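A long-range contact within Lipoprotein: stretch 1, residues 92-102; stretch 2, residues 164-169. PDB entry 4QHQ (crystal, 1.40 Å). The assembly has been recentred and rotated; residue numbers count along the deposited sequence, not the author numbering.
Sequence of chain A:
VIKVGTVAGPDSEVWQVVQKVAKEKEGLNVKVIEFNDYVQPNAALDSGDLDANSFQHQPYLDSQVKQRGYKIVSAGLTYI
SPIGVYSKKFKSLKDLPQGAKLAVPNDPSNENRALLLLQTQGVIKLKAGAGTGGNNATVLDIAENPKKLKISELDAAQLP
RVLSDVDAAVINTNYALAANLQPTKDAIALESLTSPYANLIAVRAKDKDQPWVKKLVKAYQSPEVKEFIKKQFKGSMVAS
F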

ATOM      1  N   SER A  92      13.438 -18.956  -1.644  1.00 20.08           N
ATOM      2  CA  SER A  92      12.322 -19.291  -0.770  1.00 19.84           C
ATOM      3  C   SER A  92      12.621 -18.867   0.662  1.00 23.74           C
ATOM      4  O   SER A  92      13.778 -18.898   1.095  1.00 20.45           O
ATOM      5  CB  SER A  92      12.058 -20.797  -0.816  1.00 27.03           C
ATOM      6  OG  SER A  92      11.087 -21.166   0.148  1.00 29.82           O
ATOM      7  N   LEU A  93      11.580 -18.494   1.400  1.00 21.96           N
ATOM      8  CA  LEU A  93      11.711 -18.223   2.829  1.00 17.20           C
ATOM      9  C   LEU A  93      12.222 -19.467   3.570  1.00 18.98           C
ATOM     10  O   LEU A  93      12.855 -19.356   4.617  1.00 19.86           O
ATOM     11  CB  LEU A  93      10.369 -17.759   3.412  1.00 20.14           C
ATOM     12  CG  LEU A  93       9.919 -16.355   3.024  1.00 21.00           C
ATOM     13  CD1 LEU A  93       8.482 -16.118   3.460  1.00 24.85           C
ATOM     14  CD2 LEU A  93      10.849 -15.358   3.666  1.00 25.00           C
ATOM     15  N   LYS A  94      11.937 -20.645   3.028  1.00 21.89           N
ATOM     16  CA  LYS A  94      12.422 -21.878   3.636  1.00 19.65           C
ATOM     17  C   LYS A  94      13.950 -21.980   3.595  1.00 20.25           C
ATOM     18  O   LYS A  94      14.551 -22.704   4.384  1.00 26.08           O
ATOM     19  CB  LYS A  94      11.799 -23.096   2.943  1.00 24.14           C
ATOM     20  N   ASP A  95      14.559 -21.261   2.658  1.00 21.07           N
ATOM     21  CA  ASP A  95      16.006 -21.203   2.493  1.00 22.78           C
ATOM     22  C   ASP A  95      16.721 -20.247   3.449  1.00 19.42           C
ATOM     23  O   ASP A  95      17.952 -20.224   3.482  1.00 25.25           O
ATOM     24  CB  ASP A  95      16.352 -20.795   1.061  1.00 25.50           C
ATOM     25  CG  ASP A  95      15.945 -21.832   0.050  1.00 34.67           C
ATOM     26  OD1 ASP A  95      16.094 -23.033   0.346  1.00 28.86           O
ATOM     27  OD2 ASP A  95      15.480 -21.446  -1.040  1.00 36.76           O
ATOM     28  N   LEU A  96      15.972 -19.457   4.215  1.00 19.93           N
ATOM     29  CA  LEU A  96      16.603 -18.504   5.122  1.00 20.13           C
ATOM     30  C   LEU A  96      17.506 -19.193   6.121  1.00 23.22           C
ATOM     31  O   LEU A  96      17.106 -20.168   6.748  1.00 24.46           O
ATOM     32  CB  LEU A  96      15.556 -17.701   5.882  1.00 19.56           C
ATOM     33  CG  LEU A  96      14.692 -16.747   5.071  1.00 20.24           C
ATOM     34  CD1 LEU A  96      13.648 -16.161   5.995  1.00 20.59           C
ATOM     35  CD2 LEU A  96      15.534 -15.659   4.423  1.00 22.32           C
ATOM     36  N   PRO A  97      18.733 -18.681   6.275  1.00 22.50           N
ATOM     37  CA  PRO A  97      19.663 -19.247   7.252  1.00 25.60           C
ATOM     38  C   PRO A  97      19.306 -18.848   8.678  1.00 22.29           C
ATOM     39  O   PRO A  97      18.449 -17.987   8.907  1.00 22.28           O
ATOM     40  CB  PRO A  97      21.006 -18.633   6.853  1.00 25.46           C
ATOM     41  CG  PRO A  97      20.641 -17.337   6.225  1.00 25.36           C
ATOM     42  CD  PRO A  97      19.333 -17.572   5.513  1.00 26.86           C
ATOM     43  N   GLN A  98      19.944 -19.511   9.633  1.00 26.86           N
ATOM     44  CA  GLN A  98      19.869 -19.110  11.028  1.00 26.25           C
ATOM     45  C   GLN A  98      20.351 -17.683  11.135  1.00 26.20           C
ATOM     46  O   GLN A  98      21.377 -17.324  10.560  1.00 26.39           O
ATOM     47  CB  GLN A  98      20.765 -20.010  11.886  1.00 30.50           C
ATOM     48  CG  GLN A  98      20.175 -21.368  12.170  1.00 41.19           C
ATOM     49  CD  GLN A  98      18.914 -21.283  13.001  1.00 39.72           C
ATOM     50  OE1 GLN A  98      17.870 -21.808  12.618  1.00 47.66           O
ATOM     51  NE2 GLN A  98      19.010 -20.634  14.155  1.00 36.03           N
ATOM     52  N   GLY A  99      19.589 -16.860  11.848  1.00 28.79           N
ATOM     53  CA  GLY A  99      19.995 -15.494  12.101  1.00 27.58           C
ATOM     54  C   GLY A  99      19.833 -14.592  10.890  1.00 24.14           C
ATOM     55  O   GLY A  99      20.420 -13.514  10.842  1.00 29.37           O
ATOM     56  N   ALA A 100      19.059 -15.050   9.908  1.00 21.65           N
ATOM     57  CA  ALA A 100      18.815 -14.286   8.688  1.00 19.92           C
ATOM     58  C   ALA A 100      18.261 -12.910   9.008  1.00 20.78           C
ATOM     59  O   ALA A 100      17.467 -12.754   9.936  1.00 22.93           O
ATOM     60  CB  ALA A 100      17.849 -15.022   7.785  1.00 20.41           C
ATOM     61  N   LYS A 101      18.681 -11.923   8.225  1.00 19.97           N
ATOM     62  CA  LYS A 101      18.206 -10.553   8.376  1.00 18.84           C
ATOM     63  C   LYS A 101      17.013 -10.320   7.464  1.00 17.43           C
ATOM     64  O   LYS A 101      17.102 -10.553   6.260  1.00 17.08           O
ATOM     65  CB  LYS A 101      19.305  -9.574   7.971  1.00 24.82           C
ATOM     66  CG  LYS A 101      20.408  -9.377   8.996  1.00 32.59           C
ATOM     67  CD  LYS A 101      21.374  -8.280   8.543  1.00 34.42           C
ATOM     68  CE  LYS A 101      20.638  -6.983   8.202  1.00 36.63           C
ATOM     69  NZ  LYS A 101      21.568  -5.914   7.716  1.00 29.39           N
ATOM     70  N   LEU A 102      15.900  -9.869   8.036  1.00 18.40           N
ATOM     71  CA  LEU A 102      14.741  -9.466   7.248  1.00 15.79           C
ATOM     72  C   LEU A 102      14.459  -7.996   7.494  1.00 16.52           C
ATOM     73  O   LEU A 102      14.890  -7.427   8.498  1.00 20.50           O
ATOM     74  CB  LEU A 102      13.500 -10.275   7.628  1.00 21.12           C
ATOM     75  CG  LEU A 102      13.555 -11.795   7.517  1.00 27.77           C
ATOM     76  CD1 LEU A 102      12.160 -12.396   7.616  1.00 29.07           C
ATOM     77  CD2 LEU A 102      14.222 -12.202   6.225  1.00 35.68           C
ATOM     78  N   SER A 164      20.164  -5.360  -0.982  1.00 20.20           N
ATOM     79  CA  SER A 164      21.521  -5.906  -1.075  1.00 19.24           C
ATOM     80  C   SER A 164      22.091  -6.300   0.289  1.00 21.90           C
ATOM     81  O   SER A 164      23.046  -7.075   0.371  1.00 24.24           O
ATOM     82  CB  SER A 164      22.471  -4.924  -1.770  1.00 23.43           C
ATOM     83  OG  SER A 164      22.608  -3.720  -1.030  1.00 30.56           O
ATOM     84  N   ASP A 165      21.481  -5.784   1.353  1.00 18.77           N
ATOM     85  CA  ASP A 165      22.036  -5.919   2.697  1.00 17.54           C
ATOM     86  C   ASP A 165      21.128  -6.674   3.671  1.00 19.72           C
ATOM     87  O   ASP A 165      21.362  -6.652   4.884  1.00 22.44           O
ATOM     88  CB  ASP A 165      22.358  -4.534   3.279  1.00 19.61           C
ATOM     89  CG  ASP A 165      23.587  -3.899   2.653  1.00 21.85           C
ATOM     90  OD1 ASP A 165      23.897  -4.209   1.483  1.00 32.63           O
ATOM     91  OD2 ASP A 165      24.259  -3.091   3.336  1.00 20.04           O
ATOM     92  N   VAL A 166      20.098  -7.338   3.153  1.00 18.76           N
ATOM     93  CA  VAL A 166      19.248  -8.193   3.978  1.00 15.65           C
ATOM     94  C   VAL A 166      19.002  -9.497   3.243  1.00 18.95           C
ATOM     95  O   VAL A 166      19.269  -9.612   2.044  1.00 17.88           O
ATOM     96  CB  VAL A 166      17.878  -7.545   4.307  1.00 15.05           C
ATOM     97  CG1 VAL A 166      18.057  -6.257   5.101  1.00 16.28           C
ATOM     98  CG2 VAL A 166      17.089  -7.284   3.038  1.00 15.44           C
ATOM     99  N   ASP A 167      18.494 -10.488   3.962  1.00 14.65           N
ATOM    100  CA  ASP A 167      18.217 -11.770   3.327  1.00 15.14           C
ATOM    101  C   ASP A 167      16.846 -11.826   2.660  1.00 13.88           C
ATOM    102  O   ASP A 167      16.655 -12.567   1.696  1.00 14.72           O
ATOM    103  CB  ASP A 167      18.436 -12.900   4.324  1.00 16.97           C
ATOM    104  CG  ASP A 167      19.855 -12.924   4.820  1.00 17.51           C
ATOM    105  OD1 ASP A 167      20.756 -12.889   3.958  1.00 22.98           O
ATOM    106  OD2 ASP A 167      20.071 -12.924   6.049  1.00 24.56           O
ATOM    107  N   ALA A 168      15.905 -11.022   3.151  1.00 12.93           N
ATOM    108  CA  ALA A 168      14.621 -10.852   2.494  1.00 12.03           C
ATOM    109  C   ALA A 168      13.964  -9.592   3.037  1.00 13.14           C
ATOM    110  O   ALA A 168      14.296  -9.127   4.124  1.00 12.69           O
ATOM    111  CB  ALA A 168      13.720 -12.066   2.712  1.00 16.99           C
ATOM    112  N   ALA A 169      13.027  -9.045   2.276  1.00 11.13           N
ATOM    113  CA  ALA A 169      12.265  -7.890   2.735  1.00 10.95           C
ATOM    114  C   ALA A 169      10.830  -8.002   2.271  1.00 11.46           C
ATOM    115  O   ALA A 169      10.568  -8.494   1.180  1.00 12.53           O
ATOM    116  CB  ALA A 169      12.869  -6.597   2.214  1.00 13.40           C
TER

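Near its start, stretch 1 forms a short 3-10 segment (93-95) that lies mostly out of reach of stretch 2. S92 lies just before it: its OG accepts a hydrogen bond from the backbone N of K94 (3.0 Å), and its carbonyl O accepts one from N of D95 (2.9 Å). A small side chain with a hydroxyl suits this place, because it can satisfy an amide that the tight turn leaves without a backbone partner. L93 is the first residue to touch the other stretch. Its CA-to-CB bond points sideways, yet the end of the side chain comes nearer, and CD2 of L93 lies 4.5 Å from CB of A168. L96 approaches in the same manner, with CD2 of L96 4.0 Å from CB of D167 and 4.4 Å from CB of A168. Leucine suits both positions because its branched end carries apolar surface some distance from its own backbone.

From P97 to A100 the chain makes a type II turn, closed by a hydrogen bond from A100 N to P97 O (3.2 Å). P97 supplies the carbonyl that accepts this bond, and the restricted phi of proline limits the freedom of the chain entering the turn. G99 has a phi of 75°, a value that glycine adopts more readily than other residues. A100 leaves the turn close to D167, with A100 CA 3.2 Å from D167 OD2; its small methyl group fits beside the carboxylate, with A100 CB 3.5 Å from D167 OD2.

K101 carries all four hydrogen bonds of the contact. K101 N donates to D167 OD2 (2.8 Å, 159°), while K101 O accepts from D167 N (2.7 Å) and, weakly, from A168 N (3.4 Å). D167 thus grips the peptide units flanking one residue, using its carboxylate for the amide and its own amide for the carbonyl; aspartate is short enough to do so with its CA-to-CB bond directed toward stretch 1. The lysine side chain reaches along stretch 2, where K101 NZ donates to D165 O (2.9 Å). Its aliphatic portion passes V166, with K101 CE 4.1 Å from V166 CG1, so the long chain combines an apolar stem with a charged end.

At L102 the two stretches pair as parallel strands, with L102 CA 5.0 Å from A168 CA. L102 CA also makes a CA-H...O contact with A168 O at 3.2 Å. Both side chains lie on the same face of the sheet, where L102 CD2 packs 3.6 Å from A168 CB. The small alanine thus meets L93, L96 and L102, whose larger side chains converge on its methyl group in an apolar cluster.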